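Putative cytochrome P450 YjiB (Bacillus subtilis subsp. subtilis, PDB 4RM4) probably acts as a heme-dependent monooxygenase, inserting one oxygen atom from molecular oxygen into its substrates. Local coordinates at residues 61-66 with 344-349; 80-85 with 233-238; 90-95 with 226-231; 200-205 with 210-215. All coordinates share one frame; numbering follows the deposited sequence.

Contact 1: 61-66 with 344-349; sequences GDKELF and HGIHFC. With HEM (protoporphyrin IX containing Fe), chain B.
The aliphatic part of K63 lies across the side chain of I346 at about a right angle, its CD touching both I346 CG2 and I346 CD1 at 3.8 Å. With CG1 of I346 between the backbone N and the carbonyl carbon (chi1 62°), both of those methyls face K63 CD. Beyond the overlap the lysine bends at its last torsion, and NZ forms a salt bridge with OE2 of its neighbour E64 (2.9 Å), approaching from above the carboxylate plane. Cut back to alanine, K63 would lose the methylenes over I346, and the E64 carboxylate would probably be left without its lysine mate. At the other end the backbones close up around G61, where a side chain would collide with the H344 ring: G61 CA meets H344 CD2 at 3.6 Å and makes a CA-H...O contact to H344 O. Water 1 ties the segments together, donating to G61 O (2.7 Å) and accepting from I346 N (3.0 Å). Deeper in the same segment, H347 ND1 gives a nearly straight bond, 171° at the hydrogen, to the heme propionate O2D at 2.7 Å, with that oxygen in the plane of the ring. C349 SG binds the heme iron at 2.3 Å, the axial thiolate link of the P450 cysteine loop. The two loops are thus joined by aliphatic packing, the close approach of G61 CA to H344 and one bridging water, without a direct polar bond between them, while 344-349 also supplies the iron ligand and a propionate bond.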
# COMPACT_ATOMS: atom_id res chain seq x y z
N GLY A 61 -4.91 16.39 1.34
CA GLY A 61 -4.15 17.05 2.39
C GLY A 61 -4.91 18.03 3.28
O GLY A 61 -4.47 18.35 4.39
N ASP A 62 -6.05 18.51 2.80
CA ASP A 62 -6.73 19.58 3.50
C ASP A 62 -7.59 18.99 4.62
O ASP A 62 -8.77 18.72 4.41
CB ASP A 62 -7.56 20.41 2.52
CG ASP A 62 -8.07 21.71 3.14
OD1 ASP A 62 -8.37 21.71 4.35
OD2 ASP A 62 -8.17 22.72 2.41
N LYS A 63 -6.99 18.77 5.78
CA LYS A 63 -7.71 18.18 6.90
C LYS A 63 -8.83 19.09 7.41
O LYS A 63 -9.82 18.61 7.94
CB LYS A 63 -6.76 17.81 8.05
CG LYS A 63 -6.10 18.99 8.74
CD LYS A 63 -5.14 18.54 9.83
CE LYS A 63 -4.48 19.72 10.52
NZ LYS A 63 -3.67 20.51 9.56
N GLU A 64 -8.67 20.39 7.23
CA GLU A 64 -9.68 21.33 7.71
C GLU A 64 -11.00 21.23 6.93
O GLU A 64 -12.08 21.43 7.50
CB GLU A 64 -9.15 22.77 7.65
CG GLU A 64 -7.94 23.03 8.54
CD GLU A 64 -6.63 22.51 7.94
OE1 GLU A 64 -6.64 22.08 6.75
OE2 GLU A 64 -5.60 22.53 8.64
N LEU A 65 -10.91 20.92 5.64
CA LEU A 65 -12.08 20.88 4.76
C LEU A 65 -12.57 19.48 4.40
O LEU A 65 -13.72 19.30 4.03
CB LEU A 65 -11.78 21.66 3.46
CG LEU A 65 -11.73 23.18 3.58
CD1 LEU A 65 -11.35 23.78 2.24
CD2 LEU A 65 -13.07 23.72 4.04
N PHE A 66 -11.70 18.48 4.50
CA PHE A 66 -12.03 17.15 4.00
C PHE A 66 -11.68 16.09 5.04
O PHE A 66 -10.51 15.90 5.36
CB PHE A 66 -11.31 16.87 2.66
CG PHE A 66 -11.85 17.65 1.51
CD1 PHE A 66 -13.05 17.29 0.91
CD2 PHE A 66 -11.16 18.75 1.01
CE1 PHE A 66 -13.55 18.03 -0.17
CE2 PHE A 66 -11.67 19.48 -0.05
CZ PHE A 66 -12.86 19.11 -0.63
N HIS A 344 -0.62 12.49 1.40
CA HIS A 344 -0.12 13.83 1.65
C HIS A 344 -0.78 14.40 2.89
O HIS A 344 -2.00 14.37 3.01
CB HIS A 344 -0.49 14.74 0.46
CG HIS A 344 -0.23 16.19 0.72
ND1 HIS A 344 1.00 16.65 1.15
CD2 HIS A 344 -1.03 17.28 0.61
CE1 HIS A 344 0.94 17.97 1.28
NE2 HIS A 344 -0.27 18.37 0.96
N GLY A 345 0.02 14.93 3.81
CA GLY A 345 -0.55 15.55 5.00
C GLY A 345 -0.53 14.65 6.22
O GLY A 345 0.35 13.79 6.36
N ILE A 346 -1.51 14.84 7.11
CA ILE A 346 -1.50 14.15 8.39
C ILE A 346 -1.59 12.62 8.28
O ILE A 346 -1.05 11.92 9.13
CB ILE A 346 -2.56 14.68 9.40
CG1 ILE A 346 -3.99 14.48 8.89
CG2 ILE A 346 -2.26 16.13 9.77
CD1 ILE A 346 -5.05 14.71 9.98
N HIS A 347 -2.26 12.12 7.24
CA HIS A 347 -2.44 10.68 7.08
C HIS A 347 -1.38 10.04 6.18
O HIS A 347 -1.49 8.85 5.83
CB HIS A 347 -3.84 10.37 6.53
CG HIS A 347 -4.96 10.69 7.47
ND1 HIS A 347 -5.28 9.88 8.55
CD2 HIS A 347 -5.85 11.71 7.50
CE1 HIS A 347 -6.31 10.40 9.20
NE2 HIS A 347 -6.67 11.51 8.59
N PHE A 348 -0.36 10.81 5.79
CA PHE A 348 0.70 10.32 4.92
C PHE A 348 1.21 8.98 5.45
O PHE A 348 1.52 8.84 6.64
CB PHE A 348 1.88 11.31 4.86
CG PHE A 348 3.00 10.84 4.00
CD1 PHE A 348 3.02 11.12 2.64
CD2 PHE A 348 4.04 10.11 4.55
CE1 PHE A 348 4.06 10.67 1.84
CE2 PHE A 348 5.07 9.65 3.76
CZ PHE A 348 5.09 9.94 2.40
N CYS A 349 1.30 8.01 4.55
CA CYS A 349 1.52 6.61 4.90
C CYS A 349 2.54 6.41 6.01
O CYS A 349 3.72 6.69 5.84
CB CYS A 349 1.97 5.83 3.66
SG CYS A 349 2.29 4.07 4.02
CHA HEM B . -1.76 5.42 5.00
CHB HEM B . -0.35 3.94 0.61
CHC HEM B . 2.33 0.41 2.64
CHD HEM B . 0.53 1.56 6.99
C1A HEM B . -1.58 5.36 3.63
C2A HEM B . -2.07 6.31 2.66
C3A HEM B . -1.69 5.90 1.45
C4A HEM B . -0.92 4.69 1.61
CMA HEM B . -1.99 6.60 0.09
CAA HEM B . -2.90 7.59 2.96
CBA HEM B . -4.36 7.24 3.19
CGA HEM B . -5.23 8.48 3.19
O1A HEM B . -6.47 8.30 3.29
O2A HEM B . -4.70 9.61 3.09
C1B HEM B . 0.52 2.89 0.81
C2B HEM B . 1.31 2.27 -0.23
C3B HEM B . 2.03 1.29 0.33
C4B HEM B . 1.75 1.27 1.74
CMB HEM B . 1.29 2.69 -1.72
CAB HEM B . 3.06 0.33 -0.31
CBB HEM B . 3.64 0.63 -1.48
C1C HEM B . 2.10 0.44 3.99
C2C HEM B . 2.75 -0.39 4.99
C3C HEM B . 2.24 -0.06 6.18
C4C HEM B . 1.27 0.98 5.99
CMC HEM B . 3.83 -1.44 4.65
CAC HEM B . 2.55 -0.63 7.59
CBC HEM B . 3.23 -1.76 7.82
C1D HEM B . -0.27 2.68 6.86
C2D HEM B . -1.00 3.27 7.94
C3D HEM B . -1.72 4.48 7.33
C4D HEM B . -1.34 4.49 5.93
CMD HEM B . -1.03 2.79 9.40
CAD HEM B . -2.63 5.48 8.08
CBD HEM B . -1.77 6.65 8.56
CGD HEM B . -2.63 7.71 9.20
O1D HEM B . -2.07 8.58 9.92
O2D HEM B . -3.87 7.65 8.99
NA HEM B . -0.89 4.38 2.95
NB HEM B . 0.81 2.24 1.99
NC HEM B . 1.20 1.27 4.63
ND HEM B . -0.48 3.42 5.71
FE HEM B . 0.27 2.93 3.84
O HOH W 1 -3.74 16.73 6.39
O HOH W 2 -1.69 1.62 3.24

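Contact 2: 80-85 with 233-238; sequences SIINMD and CTLLLV. With HEM (protoporphyrin IX containing Fe), chain B.
S80 and L235 bring the two backbones together, their CA atoms 6.7 Å apart, where a short 3-10 turn at 81-82 faces one side of helix 233-238. The turn is held by a bond from M84 N to I81 O, and the helix runs on beyond both ends of its segment. L235 carries the whole helix side of the contact. With CG anti to the backbone N (chi1 -180°) it extends away from its helix, and its two methyls divide the work: CD2 meets S80 CB at 3.8 Å and I81 CG1 at 4.0 Å, and CD1 meets I82 CG2 at 4.0 Å, the I82 and L235 side chains crossing obliquely. The same CD2 also rests against the heme methyl CMD at 3.7 Å, wedging the leucine between loop and cofactor. I82 uses its other branch on the heme, CD1 lying 3.9 Å from the meso carbon CHA, and I81 CD1 lies 3.6 Å from the propionate oxygen O1D. One helix position on, L236 CD2 packs on the vinyl carbon CAC at 3.8 Å. The joint is apolar and buried, lining a rim of the heme pocket. Behind the loop, I81 and M84 lean on H89 and I92 of helix 88-96. Around helix 226-257, the long central helix of the P450 fold, T234 meets helix 177-204 and L237 meets helix 155-165.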
# COMPACT_ATOMS: atom_id res chain seq x y z
N SER A 80 -8.96 2.23 13.17
CA SER A 80 -7.77 2.89 13.68
C SER A 80 -7.56 4.25 13.00
O SER A 80 -8.52 4.88 12.57
CB SER A 80 -6.55 1.98 13.53
OG SER A 80 -5.45 2.47 14.27
N ILE A 81 -6.31 4.69 12.91
CA ILE A 81 -6.00 6.09 12.60
C ILE A 81 -6.35 6.56 11.19
O ILE A 81 -6.57 7.75 10.97
CB ILE A 81 -4.50 6.43 12.88
CG1 ILE A 81 -3.56 5.47 12.16
CG2 ILE A 81 -4.22 6.44 14.38
CD1 ILE A 81 -2.09 5.87 12.30
N ILE A 82 -6.40 5.64 10.24
CA ILE A 82 -6.62 6.02 8.84
C ILE A 82 -8.01 6.61 8.65
O ILE A 82 -8.25 7.33 7.69
CB ILE A 82 -6.39 4.84 7.87
CG1 ILE A 82 -6.18 5.37 6.45
CG2 ILE A 82 -7.53 3.84 7.96
CD1 ILE A 82 -5.48 4.36 5.56
N ASN A 83 -8.92 6.32 9.58
CA ASN A 83 -10.28 6.86 9.51
C ASN A 83 -10.62 7.74 10.72
O ASN A 83 -11.77 7.81 11.15
CB ASN A 83 -11.31 5.73 9.34
CG ASN A 83 -11.17 5.02 7.99
OD1 ASN A 83 -11.11 5.66 6.94
ND2 ASN A 83 -11.09 3.70 8.03
N MET A 84 -9.61 8.39 11.26
CA MET A 84 -9.79 9.30 12.38
C MET A 84 -9.43 10.70 11.94
O MET A 84 -8.58 10.87 11.08
CB MET A 84 -8.86 8.93 13.53
CG MET A 84 -9.25 7.71 14.31
SD MET A 84 -8.03 7.49 15.62
CE MET A 84 -8.76 6.08 16.45
N ASP A 85 -10.07 11.70 12.55
CA ASP A 85 -9.70 13.08 12.32
C ASP A 85 -8.95 13.55 13.55
O ASP A 85 -8.93 12.87 14.57
CB ASP A 85 -10.96 13.94 12.12
CG ASP A 85 -11.61 13.74 10.77
OD1 ASP A 85 -12.83 14.01 10.65
OD2 ASP A 85 -10.92 13.32 9.82
N CYS A 233 -2.63 -2.61 15.09
CA CYS A 233 -1.91 -3.76 14.53
C CYS A 233 -2.63 -4.37 13.32
O CYS A 233 -2.01 -4.67 12.30
CB CYS A 233 -1.65 -4.82 15.60
SG CYS A 233 -0.50 -4.26 16.89
N THR A 234 -3.95 -4.52 13.44
CA THR A 234 -4.74 -5.02 12.33
C THR A 234 -4.63 -4.10 11.10
O THR A 234 -4.50 -4.58 9.98
CB THR A 234 -6.20 -5.21 12.74
OG1 THR A 234 -6.27 -6.12 13.85
CG2 THR A 234 -6.99 -5.78 11.59
N LEU A 235 -4.64 -2.79 11.33
CA LEU A 235 -4.50 -1.82 10.23
C LEU A 235 -3.19 -2.03 9.47
O LEU A 235 -3.15 -1.88 8.25
CB LEU A 235 -4.57 -0.38 10.75
CG LEU A 235 -4.43 0.71 9.69
CD1 LEU A 235 -5.45 0.51 8.57
CD2 LEU A 235 -4.57 2.08 10.34
N LEU A 236 -2.12 -2.36 10.19
CA LEU A 236 -0.84 -2.58 9.54
C LEU A 236 -0.93 -3.67 8.47
O LEU A 236 -0.30 -3.56 7.43
CB LEU A 236 0.25 -2.90 10.55
CG LEU A 236 0.54 -1.81 11.58
CD1 LEU A 236 1.78 -2.21 12.39
CD2 LEU A 236 0.73 -0.43 10.92
N LEU A 237 -1.67 -4.74 8.75
CA LEU A 237 -1.91 -5.78 7.76
C LEU A 237 -2.77 -5.26 6.63
O LEU A 237 -2.44 -5.45 5.46
CB LEU A 237 -2.63 -6.98 8.40
CG LEU A 237 -2.11 -7.40 9.77
CD1 LEU A 237 -2.81 -8.70 10.19
CD2 LEU A 237 -0.62 -7.57 9.76
N VAL A 238 -3.87 -4.61 6.99
CA VAL A 238 -4.85 -4.13 6.02
C VAL A 238 -4.24 -3.09 5.09
O VAL A 238 -4.42 -3.14 3.87
CB VAL A 238 -6.13 -3.56 6.73
CG1 VAL A 238 -7.10 -2.91 5.74
CG2 VAL A 238 -6.86 -4.69 7.50
CHA HEM B . -1.76 5.42 5.00
CHB HEM B . -0.35 3.94 0.61
CHC HEM B . 2.33 0.41 2.64
CHD HEM B . 0.53 1.56 6.99
C1A HEM B . -1.58 5.36 3.63
C2A HEM B . -2.07 6.31 2.66
C3A HEM B . -1.69 5.90 1.45
C4A HEM B . -0.92 4.69 1.61
CMA HEM B . -1.99 6.60 0.09
CAA HEM B . -2.90 7.59 2.96
CBA HEM B . -4.36 7.24 3.19
CGA HEM B . -5.23 8.48 3.19
O1A HEM B . -6.47 8.30 3.29
O2A HEM B . -4.70 9.61 3.09
C1B HEM B . 0.52 2.89 0.81
C2B HEM B . 1.31 2.27 -0.23
C3B HEM B . 2.03 1.29 0.33
C4B HEM B . 1.75 1.27 1.74
CMB HEM B . 1.29 2.69 -1.72
CAB HEM B . 3.06 0.33 -0.31
CBB HEM B . 3.64 0.63 -1.48
C1C HEM B . 2.10 0.44 3.99
C2C HEM B . 2.75 -0.39 4.99
C3C HEM B . 2.24 -0.06 6.18
C4C HEM B . 1.27 0.98 5.99
CMC HEM B . 3.83 -1.44 4.65
CAC HEM B . 2.55 -0.63 7.59
CBC HEM B . 3.23 -1.76 7.82
C1D HEM B . -0.27 2.68 6.86
C2D HEM B . -1.00 3.27 7.94
C3D HEM B . -1.72 4.48 7.33
C4D HEM B . -1.34 4.49 5.93
CMD HEM B . -1.03 2.79 9.40
CAD HEM B . -2.63 5.48 8.08
CBD HEM B . -1.77 6.65 8.56
CGD HEM B . -2.63 7.71 9.20
O1D HEM B . -2.07 8.58 9.92
O2D HEM B . -3.87 7.65 8.99
NA HEM B . -0.89 4.38 2.95
NB HEM B . 0.81 2.24 1.99
NC HEM B . 1.20 1.27 4.63
ND HEM B . -0.48 3.42 5.71
FE HEM B . 0.27 2.93 3.84
O HOH W 2 -1.69 1.62 3.24

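Contact 3: 90-95 with 226-231; sequences TKIRSV and GEELIP. With HEM (protoporphyrin IX containing Fe), chain B.
K91 and I92 both reach the carboxylate of E228, one from the surface and one from the interior. On the inner side I92, buried and closely packed, sets CD1 3.8 Å from E228 OE2, and its side chain also packs on I81 and M84. The outer side is exposed: K91, bent at its third and fourth torsions, crosses E228 at about a right angle and holds it through its charged end alone, NZ meeting OE2 at 2.8 Å in a salt bridge whose hydrogen bond is weak. The backbones stay apart, I92 CA lying 8.0 Å from E228 CA. The second carboxylate oxygen, OE1, is hydrogen-bonded to S225 OG. R93 leaves another face of helix 90-95 for the heme; a bend at its second torsion (chi2 61°) brings NH1 to propionate O1D at 2.9 Å, in the guanidinium plane and at its edge. NH1 also bonds F348 O in the cysteine loop. A leucine in place of R93 would probably leave this propionate oxygen without its positive mate and F348 O without this donor. Together with H89, one turn earlier, R93 forms the propionate-binding His-x-x-x-Arg pattern of the C helix in bacterial P450s, here braced against the start of helix 226-257.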
# COMPACT_ATOMS: atom_id res chain seq x y z
N THR A 90 -4.27 12.83 15.91
CA THR A 90 -3.03 13.46 16.31
C THR A 90 -2.38 12.67 17.43
O THR A 90 -1.19 12.33 17.36
CB THR A 90 -3.29 14.89 16.82
OG1 THR A 90 -4.11 15.58 15.87
CG2 THR A 90 -1.98 15.64 17.03
N LYS A 91 -3.16 12.37 18.46
CA LYS A 91 -2.66 11.67 19.64
C LYS A 91 -2.08 10.30 19.32
O LYS A 91 -0.97 9.96 19.74
CB LYS A 91 -3.76 11.55 20.69
CG LYS A 91 -3.30 10.87 21.96
CD LYS A 91 -4.43 10.80 22.99
CE LYS A 91 -5.62 10.01 22.45
NZ LYS A 91 -5.35 8.54 22.39
N ILE A 92 -2.84 9.49 18.57
CA ILE A 92 -2.38 8.15 18.24
C ILE A 92 -1.21 8.19 17.25
O ILE A 92 -0.20 7.52 17.46
CB ILE A 92 -3.53 7.25 17.77
CG1 ILE A 92 -4.59 7.14 18.88
CG2 ILE A 92 -3.01 5.87 17.41
CD1 ILE A 92 -5.89 6.51 18.46
N ARG A 93 -1.32 8.99 16.19
CA ARG A 93 -0.25 9.06 15.19
C ARG A 93 1.08 9.39 15.85
O ARG A 93 2.09 8.77 15.56
CB ARG A 93 -0.57 10.09 14.09
CG ARG A 93 0.51 10.24 12.99
CD ARG A 93 0.76 8.93 12.22
NE ARG A 93 1.93 9.04 11.34
CZ ARG A 93 1.87 9.08 10.01
NH1 ARG A 93 0.71 8.99 9.39
NH2 ARG A 93 2.99 9.19 9.30
N SER A 94 1.09 10.36 16.76
CA SER A 94 2.37 10.75 17.35
C SER A 94 3.01 9.62 18.16
O SER A 94 4.23 9.49 18.22
CB SER A 94 2.22 12.01 18.20
OG SER A 94 1.73 11.67 19.48
N VAL A 95 2.18 8.80 18.80
CA VAL A 95 2.69 7.65 19.54
C VAL A 95 3.25 6.56 18.61
O VAL A 95 4.31 6.00 18.89
CB VAL A 95 1.60 7.05 20.45
CG1 VAL A 95 2.17 5.91 21.27
CG2 VAL A 95 1.01 8.12 21.37
N GLY A 226 -4.94 -1.11 24.92
CA GLY A 226 -5.12 -2.24 24.02
C GLY A 226 -6.22 -1.98 23.02
O GLY A 226 -6.16 -2.45 21.88
N GLU A 227 -7.22 -1.22 23.44
CA GLU A 227 -8.34 -0.86 22.57
C GLU A 227 -7.91 0.02 21.40
O GLU A 227 -8.61 0.12 20.40
CB GLU A 227 -9.46 -0.17 23.36
CG GLU A 227 -10.24 -1.12 24.28
CD GLU A 227 -11.51 -0.49 24.84
OE1 GLU A 227 -11.70 0.73 24.65
OE2 GLU A 227 -12.32 -1.21 25.45
N GLU A 228 -6.75 0.66 21.53
CA GLU A 228 -6.18 1.44 20.43
C GLU A 228 -5.07 0.65 19.74
O GLU A 228 -4.91 0.71 18.52
CB GLU A 228 -5.66 2.78 20.94
CG GLU A 228 -6.73 3.69 21.51
CD GLU A 228 -6.17 4.75 22.44
OE1 GLU A 228 -5.45 4.39 23.41
OE2 GLU A 228 -6.44 5.95 22.22
N LEU A 229 -4.32 -0.13 20.52
CA LEU A 229 -3.18 -0.85 19.96
C LEU A 229 -3.62 -1.98 19.05
O LEU A 229 -3.06 -2.18 17.98
CB LEU A 229 -2.23 -1.36 21.05
CG LEU A 229 -0.92 -2.03 20.57
CD1 LEU A 229 -0.12 -1.12 19.60
CD2 LEU A 229 -0.05 -2.44 21.75
N ILE A 230 -4.64 -2.73 19.48
CA ILE A 230 -5.11 -3.85 18.68
C ILE A 230 -5.63 -3.45 17.30
O ILE A 230 -5.20 -4.02 16.29
CB ILE A 230 -6.14 -4.71 19.44
CG1 ILE A 230 -5.43 -5.45 20.57
CG2 ILE A 230 -6.78 -5.70 18.48
CD1 ILE A 230 -6.37 -6.12 21.56
N PRO A 231 -6.55 -2.47 17.23
CA PRO A 231 -6.99 -2.00 15.91
C PRO A 231 -5.82 -1.46 15.06
O PRO A 231 -5.85 -1.59 13.84
CB PRO A 231 -7.95 -0.85 16.25
CG PRO A 231 -8.45 -1.15 17.61
CD PRO A 231 -7.32 -1.84 18.33
CHA HEM B . -1.76 5.42 5.00
CHB HEM B . -0.35 3.94 0.61
CHC HEM B . 2.33 0.41 2.64
CHD HEM B . 0.53 1.56 6.99
C1A HEM B . -1.58 5.36 3.63
C2A HEM B . -2.07 6.31 2.66
C3A HEM B . -1.69 5.90 1.45
C4A HEM B . -0.92 4.69 1.61
CMA HEM B . -1.99 6.60 0.09
CAA HEM B . -2.90 7.59 2.96
CBA HEM B . -4.36 7.24 3.19
CGA HEM B . -5.23 8.48 3.19
O1A HEM B . -6.47 8.30 3.29
O2A HEM B . -4.70 9.61 3.09
C1B HEM B . 0.52 2.89 0.81
C2B HEM B . 1.31 2.27 -0.23
C3B HEM B . 2.03 1.29 0.33
C4B HEM B . 1.75 1.27 1.74
CMB HEM B . 1.29 2.69 -1.72
CAB HEM B . 3.06 0.33 -0.31
CBB HEM B . 3.64 0.63 -1.48
C1C HEM B . 2.10 0.44 3.99
C2C HEM B . 2.75 -0.39 4.99
C3C HEM B . 2.24 -0.06 6.18
C4C HEM B . 1.27 0.98 5.99
CMC HEM B . 3.83 -1.44 4.65
CAC HEM B . 2.55 -0.63 7.59
CBC HEM B . 3.23 -1.76 7.82
C1D HEM B . -0.27 2.68 6.86
C2D HEM B . -1.00 3.27 7.94
C3D HEM B . -1.72 4.48 7.33
C4D HEM B . -1.34 4.49 5.93
CMD HEM B . -1.03 2.79 9.40
CAD HEM B . -2.63 5.48 8.08
CBD HEM B . -1.77 6.65 8.56
CGD HEM B . -2.63 7.71 9.20
O1D HEM B . -2.07 8.58 9.92
O2D HEM B . -3.87 7.65 8.99
NA HEM B . -0.89 4.38 2.95
NB HEM B . 0.81 2.24 1.99
NC HEM B . 1.20 1.27 4.63
ND HEM B . -0.48 3.42 5.71
FE HEM B . 0.27 2.93 3.84
O HOH W 2 -1.69 1.62 3.24

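Contact 4: 200-205 with 210-215; sequences EEKRNK and IISILV
K202 lays the first part of its side chain over helix 210-215, touching I211 and S212 with carbon atoms alone. CG meets I211 CG2 at 3.7 Å, the two side chains crossing at about a right angle, and CD passes S212 OG at 3.5 Å. The bend comes at the second torsion (chi2 -53°), after which the chain extends and carries the amine away from the helix. V215, one turn beyond I211, fills the next place: its CG2 sits 4.1 Å from both K202 CB and K202 O. R203 adds a looser edge on the outer side, NH1 approaching V215 CB to 4.3 Å. The next shell fixes these groups. S212 OG is hydrogen-bonded to D209 OD2 and to E207 N, both in the tight connection between the helices, so the hydroxyl beside the lysine methylenes is already satisfied. D209 is also a long, weak ion-pair partner of K202 NZ. The backbones approach most closely at K202 and S212, with CA atoms 5.3 Å apart, and the short axes pass 9.0 Å from each other. The pair is therefore two consecutive helices joined by a short connection and crossing at -69°: the end of helix 177-204, the G helix of the P450 fold, and the short H helix. I211 and V215 also pack on I199 of helix 177-204, and they reach C233 and L229 of helix 226-257.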
# COMPACT_ATOMS: atom_id res chain seq x y z
N GLU A 200 0.36 -9.00 25.74
CA GLU A 200 0.67 -9.42 27.11
C GLU A 200 2.06 -10.02 27.18
O GLU A 200 2.83 -9.79 28.12
CB GLU A 200 -0.34 -10.46 27.60
CG GLU A 200 -1.49 -9.89 28.40
CD GLU A 200 -1.03 -9.07 29.59
OE1 GLU A 200 0.10 -9.29 30.08
OE2 GLU A 200 -1.79 -8.19 30.04
N GLU A 201 2.38 -10.84 26.18
CA GLU A 201 3.68 -11.47 26.09
C GLU A 201 4.79 -10.42 26.09
O GLU A 201 5.76 -10.54 26.83
CB GLU A 201 3.78 -12.31 24.82
CG GLU A 201 5.15 -12.93 24.59
CD GLU A 201 5.47 -14.02 25.60
OE1 GLU A 201 4.64 -14.28 26.50
OE2 GLU A 201 6.56 -14.61 25.49
N LYS A 202 4.63 -9.40 25.24
CA LYS A 202 5.67 -8.37 25.09
C LYS A 202 5.80 -7.48 26.33
O LYS A 202 6.86 -6.90 26.58
CB LYS A 202 5.47 -7.53 23.82
CG LYS A 202 5.46 -8.37 22.53
CD LYS A 202 6.69 -9.25 22.42
CE LYS A 202 6.58 -10.13 21.18
NZ LYS A 202 7.71 -11.10 21.05
N ARG A 203 4.73 -7.38 27.10
CA ARG A 203 4.81 -6.72 28.40
C ARG A 203 5.80 -7.42 29.33
O ARG A 203 6.51 -6.77 30.08
CB ARG A 203 3.44 -6.62 29.07
CG ARG A 203 2.52 -5.65 28.36
CD ARG A 203 1.26 -5.41 29.16
NE ARG A 203 0.23 -4.72 28.37
CZ ARG A 203 0.17 -3.41 28.20
NH1 ARG A 203 1.10 -2.63 28.74
NH2 ARG A 203 -0.80 -2.87 27.48
N ASN A 204 5.82 -8.75 29.28
CA ASN A 204 6.69 -9.54 30.15
C ASN A 204 8.09 -9.72 29.57
O ASN A 204 9.09 -9.66 30.28
CB ASN A 204 6.05 -10.91 30.42
CG ASN A 204 6.92 -11.80 31.29
OD1 ASN A 204 7.80 -11.32 32.00
ND2 ASN A 204 6.68 -13.10 31.22
N LYS A 205 8.16 -9.93 28.26
CA LYS A 205 9.43 -10.13 27.59
C LYS A 205 9.50 -9.34 26.28
O LYS A 205 9.25 -9.89 25.21
CB LYS A 205 9.65 -11.61 27.30
CG LYS A 205 9.82 -12.48 28.53
CD LYS A 205 9.88 -13.95 28.15
CE LYS A 205 8.68 -14.32 27.30
NZ LYS A 205 7.39 -13.93 27.93
N ILE A 210 7.54 -4.05 16.77
CA ILE A 210 6.65 -2.90 16.91
C ILE A 210 5.81 -2.95 18.19
O ILE A 210 5.60 -1.94 18.84
CB ILE A 210 5.69 -2.83 15.70
CG1 ILE A 210 6.43 -2.33 14.44
CG2 ILE A 210 4.48 -1.93 16.00
CD1 ILE A 210 5.60 -2.39 13.17
N ILE A 211 5.31 -4.14 18.52
CA ILE A 211 4.45 -4.29 19.70
C ILE A 211 5.23 -4.01 20.99
O ILE A 211 4.74 -3.30 21.87
CB ILE A 211 3.72 -5.66 19.73
CG1 ILE A 211 2.57 -5.64 18.71
CG2 ILE A 211 3.13 -5.93 21.12
CD1 ILE A 211 1.92 -7.00 18.47
N SER A 212 6.45 -4.53 21.09
CA SER A 212 7.33 -4.21 22.21
C SER A 212 7.51 -2.70 22.33
O SER A 212 7.42 -2.13 23.42
CB SER A 212 8.70 -4.88 22.03
OG SER A 212 8.60 -6.29 22.08
N ILE A 213 7.79 -2.06 21.21
CA ILE A 213 8.03 -0.63 21.19
C ILE A 213 6.83 0.16 21.72
O ILE A 213 6.99 1.09 22.51
CB ILE A 213 8.42 -0.16 19.77
CG1 ILE A 213 9.78 -0.75 19.39
CG2 ILE A 213 8.48 1.35 19.69
CD1 ILE A 213 10.14 -0.55 17.92
N LEU A 214 5.63 -0.22 21.31
CA LEU A 214 4.43 0.52 21.69
C LEU A 214 3.90 0.15 23.08
O LEU A 214 3.02 0.83 23.61
CB LEU A 214 3.35 0.37 20.62
CG LEU A 214 3.79 0.96 19.27
CD1 LEU A 214 2.78 0.65 18.18
CD2 LEU A 214 4.04 2.45 19.36
N VAL A 215 4.43 -0.91 23.69
CA VAL A 215 4.00 -1.25 25.07
C VAL A 215 5.03 -0.87 26.13
O VAL A 215 4.75 -0.95 27.33
CB VAL A 215 3.61 -2.74 25.24
CG1 VAL A 215 2.48 -3.12 24.27
CG2 VAL A 215 4.83 -3.63 25.07

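The four contacts nest along the chain: contact 4 lies within the loop closed by contact 3, that loop within contact 2's, and contact 1 encloses them all. Contacts 1, 2 and 3 all touch the heme and meet around its propionate carrying O1D and O2D. Contacts 2 and 3, with centres 9 Å apart, share helix 226-257, and I81 packs on I92 between them. Contact 1, about 15 Å from contact 2 and 18 Å from contact 3 between centres, supplies the cysteine side of the cofactor. Contact 4, about 30 Å from contact 1 between centres, adjoins contact 3 through L229 with L214 and V215 and contact 2 through I211 on C233 and I210 on L236, linking the outer helices to helix 226-257 and so to the heme pocket.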